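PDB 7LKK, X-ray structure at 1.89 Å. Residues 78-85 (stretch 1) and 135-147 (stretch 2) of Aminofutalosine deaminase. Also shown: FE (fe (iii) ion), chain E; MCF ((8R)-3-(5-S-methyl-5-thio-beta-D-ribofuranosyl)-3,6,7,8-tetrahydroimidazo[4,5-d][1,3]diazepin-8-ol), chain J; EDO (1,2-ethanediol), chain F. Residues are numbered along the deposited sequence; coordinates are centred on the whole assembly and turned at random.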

# COMPACT_ATOMS: atom_id res chain seq x y z
N ALA A 78 -4.72 11.63 13.93
CA ALA A 78 -5.73 11.81 14.96
C ALA A 78 -5.99 10.57 15.81
O ALA A 78 -6.76 10.66 16.76
CB ALA A 78 -7.05 12.26 14.33
N HIS A 79 -5.37 9.43 15.49
CA HIS A 79 -5.67 8.20 16.22
C HIS A 79 -4.48 7.26 16.12
O HIS A 79 -4.23 6.67 15.06
CB HIS A 79 -6.93 7.53 15.67
CG HIS A 79 -7.40 6.36 16.47
ND1 HIS A 79 -8.17 6.49 17.60
CD2 HIS A 79 -7.20 5.03 16.30
CE1 HIS A 79 -8.43 5.29 18.10
NE2 HIS A 79 -7.85 4.39 17.33
N THR A 80 -3.74 7.11 17.22
CA THR A 80 -2.66 6.13 17.29
C THR A 80 -2.59 5.58 18.71
O THR A 80 -3.07 6.20 19.66
CB THR A 80 -1.31 6.73 16.87
OG1 THR A 80 -0.33 5.69 16.82
CG2 THR A 80 -0.88 7.79 17.87
N HIS A 81 -1.98 4.40 18.83
CA HIS A 81 -1.77 3.73 20.12
C HIS A 81 -0.26 3.53 20.30
O HIS A 81 0.29 2.51 19.89
CB HIS A 81 -2.50 2.39 20.18
CG HIS A 81 -3.98 2.49 19.95
ND1 HIS A 81 -4.90 2.36 20.97
CD2 HIS A 81 -4.69 2.68 18.82
CE1 HIS A 81 -6.12 2.48 20.47
NE2 HIS A 81 -6.02 2.68 19.17
N PHE A 82 0.40 4.51 20.92
CA PHE A 82 1.85 4.43 21.09
C PHE A 82 2.24 3.28 22.01
O PHE A 82 3.32 2.69 21.84
CB PHE A 82 2.39 5.75 21.64
CG PHE A 82 2.56 6.81 20.60
CD1 PHE A 82 3.55 6.71 19.64
CD2 PHE A 82 1.75 7.93 20.59
CE1 PHE A 82 3.71 7.69 18.68
CE2 PHE A 82 1.91 8.92 19.64
CZ PHE A 82 2.89 8.80 18.68
N GLU A 83 1.40 2.94 22.99
CA GLU A 83 1.75 1.91 23.96
C GLU A 83 1.96 0.54 23.32
O GLU A 83 2.65 -0.30 23.90
CB GLU A 83 0.68 1.83 25.05
CG GLU A 83 0.56 3.09 25.91
CD GLU A 83 -0.63 3.05 26.85
OE1 GLU A 83 -1.73 2.67 26.40
OE2 GLU A 83 -0.46 3.40 28.04
N PHE A 84 1.38 0.30 22.14
CA PHE A 84 1.52 -0.97 21.45
C PHE A 84 2.63 -0.95 20.40
O PHE A 84 2.61 -1.76 19.47
CB PHE A 84 0.20 -1.36 20.79
CG PHE A 84 -0.87 -1.77 21.75
CD1 PHE A 84 -0.96 -3.08 22.20
CD2 PHE A 84 -1.80 -0.85 22.21
CE1 PHE A 84 -1.95 -3.47 23.08
CE2 PHE A 84 -2.79 -1.23 23.10
CZ PHE A 84 -2.86 -2.54 23.54
N SER A 85 3.60 -0.04 20.53
CA SER A 85 4.60 0.15 19.49
C SER A 85 5.58 -1.01 19.37
O SER A 85 6.29 -1.09 18.35
CB SER A 85 5.37 1.45 19.74
OG SER A 85 4.55 2.58 19.53
N ALA A 135 -3.31 10.65 20.61
CA ALA A 135 -2.73 9.44 21.20
C ALA A 135 -3.72 8.79 22.15
O ALA A 135 -4.08 9.37 23.19
CB ALA A 135 -1.43 9.77 21.92
N ILE A 136 -4.16 7.58 21.81
CA ILE A 136 -5.00 6.80 22.71
C ILE A 136 -4.11 6.10 23.73
O ILE A 136 -3.14 5.43 23.37
CB ILE A 136 -5.84 5.78 21.92
CG1 ILE A 136 -6.68 6.48 20.86
CG2 ILE A 136 -6.73 4.98 22.87
CD1 ILE A 136 -8.00 7.02 21.36
N SER A 137 -4.45 6.26 25.01
CA SER A 137 -3.60 5.76 26.08
C SER A 137 -4.45 5.10 27.15
O SER A 137 -5.46 5.67 27.58
CB SER A 137 -2.77 6.90 26.70
OG SER A 137 -1.87 6.40 27.67
N ASN A 138 -4.04 3.91 27.58
CA ASN A 138 -4.69 3.20 28.68
C ASN A 138 -3.96 3.35 30.01
O ASN A 138 -4.60 3.23 31.06
CB ASN A 138 -4.81 1.71 28.35
CG ASN A 138 -5.65 1.45 27.12
OD1 ASN A 138 -5.20 0.82 26.17
ND2 ASN A 138 -6.89 1.93 27.14
N HIS A 139 -2.66 3.62 29.98
CA HIS A 139 -1.86 3.67 31.20
C HIS A 139 -0.91 4.86 31.27
O HIS A 139 -0.16 4.97 32.24
CB HIS A 139 -1.04 2.38 31.36
CG HIS A 139 -1.86 1.13 31.28
ND1 HIS A 139 -2.77 0.77 32.25
CD2 HIS A 139 -1.91 0.15 30.35
CE1 HIS A 139 -3.34 -0.38 31.92
NE2 HIS A 139 -2.84 -0.77 30.77
N LEU A 140 -0.91 5.74 30.25
CA LEU A 140 -0.08 6.95 30.22
C LEU A 140 1.41 6.63 30.19
O LEU A 140 2.24 7.44 30.62
CB LEU A 140 -0.40 7.87 31.41
CG LEU A 140 -1.87 8.24 31.62
CD1 LEU A 140 -2.01 9.22 32.78
CD2 LEU A 140 -2.48 8.81 30.35
N ILE A 141 1.78 5.46 29.66
CA ILE A 141 3.19 5.08 29.60
C ILE A 141 3.94 5.87 28.53
O ILE A 141 5.16 6.04 28.63
CB ILE A 141 3.30 3.55 29.39
CG1 ILE A 141 2.73 2.81 30.60
CG2 ILE A 141 4.74 3.12 29.17
CD1 ILE A 141 2.69 1.31 30.43
N GLU A 142 3.23 6.38 27.52
CA GLU A 142 3.86 7.13 26.45
C GLU A 142 3.87 8.64 26.69
O GLU A 142 4.50 9.36 25.90
CB GLU A 142 3.15 6.84 25.12
CG GLU A 142 1.82 7.57 24.98
CD GLU A 142 0.66 6.78 25.55
OE1 GLU A 142 -0.14 6.24 24.76
OE2 GLU A 142 0.55 6.69 26.80
N VAL A 143 3.21 9.12 27.74
CA VAL A 143 3.01 10.56 27.91
C VAL A 143 4.33 11.28 28.12
O VAL A 143 4.56 12.36 27.56
CB VAL A 143 2.03 10.82 29.08
CG1 VAL A 143 1.94 12.31 29.37
CG2 VAL A 143 0.66 10.25 28.76
N ASN A 144 5.23 10.70 28.93
CA ASN A 144 6.49 11.37 29.24
C ASN A 144 7.30 11.65 27.97
O ASN A 144 7.78 12.77 27.77
CB ASN A 144 7.31 10.52 30.21
CG ASN A 144 6.81 10.64 31.64
OD1 ASN A 144 6.04 11.54 31.97
ND2 ASN A 144 7.24 9.72 32.50
N LEU A 145 7.45 10.65 27.11
CA LEU A 145 8.20 10.84 25.88
C LEU A 145 7.51 11.85 24.96
O LEU A 145 8.17 12.66 24.31
CB LEU A 145 8.40 9.50 25.17
CG LEU A 145 9.35 8.54 25.88
CD1 LEU A 145 9.37 7.18 25.18
CD2 LEU A 145 10.75 9.12 25.95
N LEU A 146 6.18 11.80 24.90
CA LEU A 146 5.43 12.77 24.11
C LEU A 146 5.70 14.20 24.57
O LEU A 146 5.89 15.10 23.75
CB LEU A 146 3.93 12.46 24.18
CG LEU A 146 3.39 11.36 23.26
CD1 LEU A 146 1.90 11.19 23.46
CD2 LEU A 146 3.71 11.67 21.81
N LYS A 147 5.69 14.43 25.89
CA LYS A 147 5.86 15.79 26.40
C LYS A 147 7.21 16.39 26.01
O LYS A 147 7.27 17.56 25.62
CB LYS A 147 5.69 15.80 27.92
CG LYS A 147 4.25 15.68 28.38
CD LYS A 147 4.07 16.23 29.79
CE LYS A 147 4.49 17.69 29.86
NZ LYS A 147 4.00 18.36 31.09
FE FE E . -7.53 2.42 17.89
O8 MCF J . -8.28 0.71 17.31
C8 MCF J . -7.47 -0.42 17.14
C7 MCF J . -8.27 -1.68 16.79
N6 MCF J . -9.57 -1.64 17.41
C5 MCF J . -9.67 -1.35 18.82
N4 MCF J . -8.57 -1.06 19.72
C10 MCF J . -7.09 -0.99 19.56
C9 MCF J . -6.54 -0.67 18.34
N1 MCF J . -5.22 -0.68 18.49
C2 MCF J . -4.91 -0.97 19.75
N3 MCF J . -6.06 -1.15 20.41
C1S MCF J . -6.12 -1.51 21.86
C2S MCF J . -7.20 -0.73 22.65
O2S MCF J . -6.73 0.48 23.05
O4S MCF J . -6.46 -2.73 21.99
C4S MCF J . -7.16 -2.85 23.45
C3S MCF J . -7.43 -1.64 23.85
O3S MCF J . -6.48 -1.27 24.96
C5S MCF J . -8.44 -3.66 23.32
S5S MCF J . -8.75 -4.54 24.88
C6S MCF J . -10.50 -5.03 24.95
C1 EDO F . -3.73 -2.63 27.64
O1 EDO F . -3.36 -1.70 26.62
C2 EDO F . -5.24 -2.80 27.66
O2 EDO F . -5.66 -3.64 26.57
O HOH W 1 -0.88 6.51 22.21
O HOH W 2 -1.78 3.46 23.72

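A single carboxylate, that of Glu 83, gathers the backbone amides of a turn 55 or more residues away in sequence. Its OE1 accepts from Asn 138 N at 2.9 Å, with a nearly linear N-H...O angle of 176°, while OE2 accepts from His 139 N at 2.9 Å (142°) and, weakly, from Ile 141 N at 3.4 Å (170°). These amides follow the end of strand 135-137, so the acid supplies acceptors where the chain leaves the sheet. The side chain of Glu 83 starts sideways, and its extended chi2 (172°) carries the carboxylate into the turn.

A second acid lies close by: Glu 83 OE2 and Glu 142 OE2 are 3.7 Å apart, a like-charge approach. Ser 137 OG donates to Glu 142 OE2 at 2.6 Å and accepts from Leu 140 N at 2.8 Å, bracing the turn from within.

Behind this cluster the strands run parallel in bridge sense, though their axes diverge by 46°. Thr 80 pairs with Ala 135 (CA to CA, 5.1 Å), and Ile 136 N donates to Thr 80 O at 2.8 Å and 160°. Beyond the bridge, water 1 accepts from Phe 82 N at 2.7 Å and lies 2.8 Å from Ile 136 O, spanning a gap where those two backbone atoms stand 4.4 Å apart.

Apolar contacts fill the flanks. The Phe 82 ring meets Ala 135 edge-on (CD2 to CB, 3.9 Å) and reaches Leu 146 (CE2 to CD2, 3.9 Å). Ile 136 CB sits 3.9 Å from the centroid of the His 81 ring, 26° off its normal, a CH-pi contact; the opposite face carries MCF N1. Iron binds His 79 NE2 at 2.1 Å and His 81 NE2 at 2.0 Å, while Asn 138 OD1 accepts from MCF O3S at 2.7 Å, so both stretches contact the ligand site.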